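PDB 7CSL: elongation factor 1-beta from Pyrococcus horikoshii OT-3, which probably promotes the exchange of GDP for GTP on elongation factor 1-alpha, regenerating the form that carries aminoacyl-tRNA to the ribosome. Local coordinates for residues P17-L28 and R43-L53. Numbering follows the deposited sequence.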
ATOM      1  N   PRO C  17     -12.906  21.163  13.828  1.00 44.42           N
ATOM      2  CA  PRO C  17     -13.455  21.766  12.608  1.00 46.35           C
ATOM      3  C   PRO C  17     -13.220  23.274  12.428  1.00 51.15           C
ATOM      4  O   PRO C  17     -13.277  23.742  11.291  1.00 52.72           O
ATOM      5  CB  PRO C  17     -14.950  21.530  12.723  1.00 44.32           C
ATOM      6  CG  PRO C  17     -15.134  20.450  13.693  1.00 45.58           C
ATOM      7  CD  PRO C  17     -13.884  20.305  14.508  1.00 43.74           C
ATOM      8  N   ASP C  18     -12.991  24.013  13.524  1.00 53.40           N
ATOM      9  CA  ASP C  18     -12.734  25.469  13.497  1.00 58.30           C
ATOM     10  C   ASP C  18     -11.242  25.860  13.446  1.00 56.61           C
ATOM     11  O   ASP C  18     -10.923  27.029  13.572  1.00 53.90           O
ATOM     12  CB  ASP C  18     -13.393  26.166  14.716  1.00 60.25           C
ATOM     13  CG  ASP C  18     -14.932  26.171  14.662  1.00 67.44           C
ATOM     14  OD1 ASP C  18     -15.528  25.766  13.643  1.00 73.20           O
ATOM     15  OD2 ASP C  18     -15.554  26.588  15.667  1.00 74.23           O
ATOM     16  N   VAL C  19     -10.337  24.900  13.252  1.00 51.80           N
ATOM     17  CA  VAL C  19      -8.924  25.217  12.998  1.00 49.90           C
ATOM     18  C   VAL C  19      -8.793  26.057  11.715  1.00 45.53           C
ATOM     19  O   VAL C  19      -9.397  25.767  10.690  1.00 47.26           O
ATOM     20  CB  VAL C  19      -8.038  23.939  12.875  1.00 49.88           C
ATOM     21  CG1 VAL C  19      -6.624  24.290  12.408  1.00 51.13           C
ATOM     22  CG2 VAL C  19      -7.979  23.191  14.197  1.00 47.82           C
ATOM     23  N   ASN C  20      -8.018  27.123  11.806  1.00 47.86           N
ATOM     24  CA  ASN C  20      -7.650  27.923  10.667  1.00 49.16           C
ATOM     25  C   ASN C  20      -6.655  27.098   9.836  1.00 48.28           C
ATOM     26  O   ASN C  20      -5.507  26.914  10.230  1.00 44.86           O
ATOM     27  CB  ASN C  20      -7.030  29.230  11.142  1.00 52.81           C
ATOM     28  CG  ASN C  20      -6.797  30.216  10.019  1.00 54.91           C
ATOM     29  OD1 ASN C  20      -6.394  29.856   8.911  1.00 50.01           O
ATOM     30  ND2 ASN C  20      -7.026  31.487  10.319  1.00 57.91           N
ATOM     31  N   LEU C  21      -7.119  26.622   8.690  1.00 45.40           N
ATOM     32  CA  LEU C  21      -6.340  25.715   7.841  1.00 46.83           C
ATOM     33  C   LEU C  21      -5.266  26.469   7.044  1.00 51.56           C
ATOM     34  O   LEU C  21      -4.221  25.883   6.726  1.00 47.30           O
ATOM     35  CB  LEU C  21      -7.280  24.919   6.923  1.00 49.37           C
ATOM     36  CG  LEU C  21      -8.359  24.075   7.628  1.00 49.99           C
ATOM     37  CD1 LEU C  21      -9.477  23.644   6.664  1.00 49.30           C
ATOM     38  CD2 LEU C  21      -7.749  22.865   8.333  1.00 52.09           C
ATOM     39  N   ASP C  22      -5.489  27.761   6.740  1.00 49.95           N
ATOM     40  CA  ASP C  22      -4.442  28.590   6.085  1.00 50.27           C
ATOM     41  C   ASP C  22      -3.226  28.782   7.022  1.00 50.08           C
ATOM     42  O   ASP C  22      -2.052  28.720   6.609  1.00 53.63           O
ATOM     43  CB  ASP C  22      -5.008  29.953   5.624  1.00 56.10           C
ATOM     44  CG  ASP C  22      -6.136  29.820   4.579  1.00 60.53           C
ATOM     45  OD1 ASP C  22      -6.105  28.897   3.729  1.00 61.43           O
ATOM     46  OD2 ASP C  22      -7.070  30.636   4.614  1.00 58.83           O
ATOM     47  N   GLU C  23      -3.522  28.986   8.295  1.00 45.48           N
ATOM     48  CA  GLU C  23      -2.514  29.179   9.319  1.00 45.62           C
ATOM     49  C   GLU C  23      -1.753  27.888   9.568  1.00 43.16           C
ATOM     50  O   GLU C  23      -0.529  27.910   9.717  1.00 42.55           O
ATOM     51  CB  GLU C  23      -3.202  29.642  10.598  1.00 48.16           C
ATOM     52  CG  GLU C  23      -2.298  29.948  11.774  1.00 59.51           C
ATOM     53  CD  GLU C  23      -3.101  30.405  12.990  1.00 64.17           C
ATOM     54  OE1 GLU C  23      -2.829  29.888  14.093  1.00 71.51           O
ATOM     55  OE2 GLU C  23      -4.018  31.251  12.833  1.00 60.38           O
ATOM     56  N   LEU C  24      -2.503  26.781   9.617  1.00 45.69           N
ATOM     57  CA  LEU C  24      -1.965  25.452   9.867  1.00 43.81           C
ATOM     58  C   LEU C  24      -1.087  24.990   8.688  1.00 44.04           C
ATOM     59  O   LEU C  24       0.057  24.532   8.879  1.00 38.74           O
ATOM     60  CB  LEU C  24      -3.106  24.441  10.161  1.00 41.44           C
ATOM     61  CG  LEU C  24      -2.655  22.990  10.286  1.00 39.14           C
ATOM     62  CD1 LEU C  24      -1.757  22.844  11.515  1.00 41.14           C
ATOM     63  CD2 LEU C  24      -3.821  22.032  10.390  1.00 43.85           C
ATOM     64  N   GLU C  25      -1.580  25.166   7.474  1.00 46.02           N
ATOM     65  CA  GLU C  25      -0.768  24.859   6.287  1.00 50.88           C
ATOM     66  C   GLU C  25       0.580  25.547   6.333  1.00 49.69           C
ATOM     67  O   GLU C  25       1.609  24.909   6.140  1.00 48.37           O
ATOM     68  CB  GLU C  25      -1.497  25.278   5.028  1.00 52.43           C
ATOM     69  CG  GLU C  25      -0.816  24.875   3.723  1.00 52.67           C
ATOM     70  CD  GLU C  25      -1.645  25.269   2.527  1.00 57.32           C
ATOM     71  OE1 GLU C  25      -2.886  25.238   2.668  1.00 54.93           O
ATOM     72  OE2 GLU C  25      -1.064  25.603   1.463  1.00 59.46           O
ATOM     73  N   GLU C  26       0.555  26.851   6.601  1.00 50.05           N
ATOM     74  CA  GLU C  26       1.767  27.664   6.642  1.00 50.74           C
ATOM     75  C   GLU C  26       2.770  27.135   7.670  1.00 47.40           C
ATOM     76  O   GLU C  26       3.975  27.205   7.430  1.00 49.82           O
ATOM     77  CB  GLU C  26       1.430  29.148   6.932  1.00 57.08           C
ATOM     78  CG  GLU C  26       2.544  30.126   6.561  1.00 64.68           C
ATOM     79  CD  GLU C  26       2.508  31.444   7.342  1.00 73.32           C
ATOM     80  OE1 GLU C  26       1.512  32.198   7.214  1.00 66.15           O
ATOM     81  OE2 GLU C  26       3.491  31.734   8.070  1.00 72.12           O
ATOM     82  N   LYS C  27       2.269  26.665   8.819  1.00 47.78           N
ATOM     83  CA  LYS C  27       3.114  26.167   9.914  1.00 49.45           C
ATOM     84  C   LYS C  27       3.721  24.822   9.587  1.00 48.32           C
ATOM     85  O   LYS C  27       4.898  24.536   9.900  1.00 43.42           O
ATOM     86  CB  LYS C  27       2.322  26.033  11.234  1.00 53.93           C
ATOM     87  CG  LYS C  27       2.386  27.272  12.131  1.00 61.58           C
ATOM     88  CD  LYS C  27       1.113  27.486  12.942  1.00 68.69           C
ATOM     89  CE  LYS C  27       1.300  28.486  14.088  1.00 74.36           C
ATOM     90  NZ  LYS C  27       1.436  27.813  15.420  1.00 78.70           N
ATOM     91  N   LEU C  28       2.892  23.962   9.013  1.00 42.70           N
ATOM     92  CA  LEU C  28       3.337  22.646   8.581  1.00 43.84           C
ATOM     93  C   LEU C  28       4.399  22.754   7.496  1.00 40.36           C
ATOM     94  O   LEU C  28       5.361  22.003   7.494  1.00 41.36           O
ATOM     95  CB  LEU C  28       2.149  21.872   8.029  1.00 39.56           C
ATOM     96  CG  LEU C  28       1.146  21.485   9.089  1.00 39.44           C
ATOM     97  CD1 LEU C  28      -0.156  21.025   8.404  1.00 37.84           C
ATOM     98  CD2 LEU C  28       1.734  20.417   9.992  1.00 40.54           C
ATOM     99  N   ARG C  43      -6.707  20.179  -0.042  1.00 39.20           N
ATOM    100  CA  ARG C  43      -7.665  20.065   1.052  1.00 45.48           C
ATOM    101  C   ARG C  43      -8.712  19.050   0.677  1.00 43.96           C
ATOM    102  O   ARG C  43      -9.206  19.043  -0.463  1.00 47.48           O
ATOM    103  CB  ARG C  43      -8.280  21.421   1.366  1.00 47.85           C
ATOM    104  CG  ARG C  43      -7.210  22.440   1.623  1.00 50.95           C
ATOM    105  CD  ARG C  43      -7.716  23.640   2.376  1.00 57.12           C
ATOM    106  NE  ARG C  43      -6.599  24.494   2.739  1.00 58.14           N
ATOM    107  CZ  ARG C  43      -6.705  25.720   3.258  1.00 60.23           C
ATOM    108  NH1 ARG C  43      -7.890  26.268   3.502  1.00 54.35           N
ATOM    109  NH2 ARG C  43      -5.594  26.406   3.544  1.00 57.22           N
ATOM    110  N   GLU C  44      -9.008  18.168   1.621  1.00 42.39           N
ATOM    111  CA  GLU C  44      -9.988  17.122   1.412  1.00 45.16           C
ATOM    112  C   GLU C  44     -10.965  17.089   2.592  1.00 42.54           C
ATOM    113  O   GLU C  44     -10.575  16.694   3.740  1.00 36.41           O
ATOM    114  CB  GLU C  44      -9.323  15.745   1.214  1.00 48.59           C
ATOM    115  CG  GLU C  44     -10.223  14.754   0.477  1.00 52.58           C
ATOM    116  CD  GLU C  44      -9.890  13.295   0.735  1.00 55.76           C
ATOM    117  OE1 GLU C  44      -8.854  12.995   1.349  1.00 57.44           O
ATOM    118  OE2 GLU C  44     -10.675  12.425   0.307  1.00 65.35           O
ATOM    119  N   PRO C  45     -12.242  17.453   2.321  1.00 42.43           N
ATOM    120  CA  PRO C  45     -13.232  17.448   3.381  1.00 42.52           C
ATOM    121  C   PRO C  45     -13.529  16.039   3.744  1.00 33.48           C
ATOM    122  O   PRO C  45     -13.634  15.199   2.881  1.00 34.20           O
ATOM    123  CB  PRO C  45     -14.477  18.104   2.725  1.00 43.51           C
ATOM    124  CG  PRO C  45     -14.329  17.785   1.260  1.00 49.35           C
ATOM    125  CD  PRO C  45     -12.847  17.793   1.006  1.00 49.38           C
ATOM    126  N   ILE C  46     -13.667  15.775   5.028  1.00 34.51           N
ATOM    127  CA  ILE C  46     -13.946  14.420   5.522  1.00 38.63           C
ATOM    128  C   ILE C  46     -15.384  14.294   6.016  1.00 35.94           C
ATOM    129  O   ILE C  46     -16.238  13.708   5.340  1.00 37.46           O
ATOM    130  CB  ILE C  46     -12.943  14.039   6.654  1.00 38.13           C
ATOM    131  CG1 ILE C  46     -11.510  14.422   6.247  1.00 36.87           C
ATOM    132  CG2 ILE C  46     -13.130  12.591   7.046  1.00 41.68           C
ATOM    133  CD1 ILE C  46     -10.960  13.696   5.037  1.00 40.15           C
ATOM    134  N   ALA C  47     -15.669  14.892   7.166  1.00 40.56           N
ATOM    135  CA  ALA C  47     -16.938  14.670   7.858  1.00 39.95           C
ATOM    136  C   ALA C  47     -17.144  15.696   8.943  1.00 39.53           C
ATOM    137  O   ALA C  47     -16.215  16.015   9.656  1.00 37.58           O
ATOM    138  CB  ALA C  47     -16.993  13.266   8.446  1.00 41.44           C
ATOM    139  N   PHE C  48     -18.361  16.266   9.017  1.00 37.09           N
ATOM    140  CA  PHE C  48     -18.804  17.138  10.105  1.00 37.92           C
ATOM    141  C   PHE C  48     -17.921  18.342  10.232  1.00 38.09           C
ATOM    142  O   PHE C  48     -17.639  18.790  11.329  1.00 39.00           O
ATOM    143  CB  PHE C  48     -18.895  16.373  11.447  1.00 36.11           C
ATOM    144  CG  PHE C  48     -19.770  15.153  11.382  1.00 42.53           C
ATOM    145  CD1 PHE C  48     -21.174  15.270  11.411  1.00 42.97           C
ATOM    146  CD2 PHE C  48     -19.213  13.891  11.216  1.00 40.67           C
ATOM    147  CE1 PHE C  48     -21.982  14.141  11.317  1.00 42.71           C
ATOM    148  CE2 PHE C  48     -20.009  12.773  11.132  1.00 39.26           C
ATOM    149  CZ  PHE C  48     -21.404  12.895  11.174  1.00 42.43           C
ATOM    150  N   GLY C  49     -17.402  18.792   9.098  1.00 38.49           N
ATOM    151  CA  GLY C  49     -16.675  20.021   9.027  1.00 41.20           C
ATOM    152  C   GLY C  49     -15.191  19.889   9.155  1.00 43.18           C
ATOM    153  O   GLY C  49     -14.507  20.862   8.935  1.00 45.82           O
ATOM    154  N   LEU C  50     -14.708  18.684   9.486  1.00 41.69           N
ATOM    155  CA  LEU C  50     -13.287  18.375   9.482  1.00 40.19           C
ATOM    156  C   LEU C  50     -12.740  18.339   8.042  1.00 37.62           C
ATOM    157  O   LEU C  50     -13.264  17.656   7.187  1.00 37.36           O
ATOM    158  CB  LEU C  50     -13.038  17.017  10.134  1.00 40.56           C
ATOM    159  CG  LEU C  50     -13.466  16.870  11.596  1.00 41.01           C
ATOM    160  CD1 LEU C  50     -13.673  15.426  11.934  1.00 44.18           C
ATOM    161  CD2 LEU C  50     -12.482  17.528  12.541  1.00 45.87           C
ATOM    162  N   VAL C  51     -11.659  19.063   7.800  1.00 38.80           N
ATOM    163  CA  VAL C  51     -11.007  19.099   6.506  1.00 40.09           C
ATOM    164  C   VAL C  51      -9.563  18.656   6.701  1.00 43.65           C
ATOM    165  O   VAL C  51      -8.840  19.263   7.461  1.00 34.84           O
ATOM    166  CB  VAL C  51     -11.109  20.489   5.895  1.00 41.20           C
ATOM    167  CG1 VAL C  51     -10.373  20.543   4.554  1.00 46.62           C
ATOM    168  CG2 VAL C  51     -12.598  20.849   5.696  1.00 43.66           C
ATOM    169  N   ALA C  52      -9.169  17.572   6.038  1.00 43.25           N
ATOM    170  CA  ALA C  52      -7.758  17.160   6.018  1.00 40.46           C
ATOM    171  C   ALA C  52      -6.935  18.030   5.038  1.00 42.13           C
ATOM    172  O   ALA C  52      -7.452  18.552   4.030  1.00 42.45           O
ATOM    173  CB  ALA C  52      -7.641  15.700   5.645  1.00 38.01           C
ATOM    174  N   LEU C  53      -5.674  18.221   5.387  1.00 38.02           N
ATOM    175  CA  LEU C  53      -4.653  18.773   4.498  1.00 39.28           C
ATOM    176  C   LEU C  53      -3.836  17.564   4.009  1.00 41.22           C
ATOM    177  O   LEU C  53      -3.325  16.789   4.825  1.00 42.25           O
ATOM    178  CB  LEU C  53      -3.745  19.720   5.237  1.00 41.32           C
ATOM    179  CG  LEU C  53      -4.099  21.206   5.481  1.00 45.82           C
ATOM    180  CD1 LEU C  53      -5.548  21.462   5.742  1.00 48.03           C
ATOM    181  CD2 LEU C  53      -3.255  21.720   6.628  1.00 47.06           C
TER
HETATM  182  O   HOH W   1      -4.527  23.821   0.835  1.00 50.29           O
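Arg43 reaches from strand 37-47 toward helix 21-29, where two acids near the start of the helix, Asp22 and Glu25, form salt bridges with the same nitrogen. Asp22 OD1 sits 2.5 Å from Arg43 NH2, approached on its anti side and somewhat out of the guanidinium plane; a weak second bond runs from NH1 to the same oxygen. Glu25 comes in at the edge: Arg43 NH2 points at Glu25 OE1 (3.1 Å) almost straight, at 170°, with the carboxylate turned nearly perpendicular to the guanidinium. A water closes the ring, donating to Glu25 OE1 and accepting from Arg43 NE. Glu25 gets there on an extended chain, CG anti to the backbone N (chi1 -174°), and its OE2 pairs with Lys29, one turn on. Cutting Glu25 back to an alanine is likely to cost Arg43 NH2 its straighter bond, the water one of its anchors and Lys29 its acidic mate.

Leu21 CB lies over one face of the guanidinium, nearer its NH1 than its centre, while the two methyls of Leu21 go to the hairpin: CD1 packs on Val51 CB (3.6 Å) and CD2 on Leu53 CD1 (3.7 Å). The other methyl of Leu53, CD2, touches both Leu24 and Leu28, 3.6 Å from Leu28 CD1. Ahead of the helix, Pro17 lies alongside Leu50, and its CB packs on the backbone of Gly49, in the type I' turn of the hairpin.

Helix 21-29 thus rests on one face of the antiparallel sheet; the axis of 21-28 runs 24° from that of strand 50-53. Leu24 and Leu28 also touch Val77 and Val80, and Leu53 pairs through its backbone with Val12 of strand 6-14; at the turn itself, Phe48 and Leu50 pack against the chain of another protein.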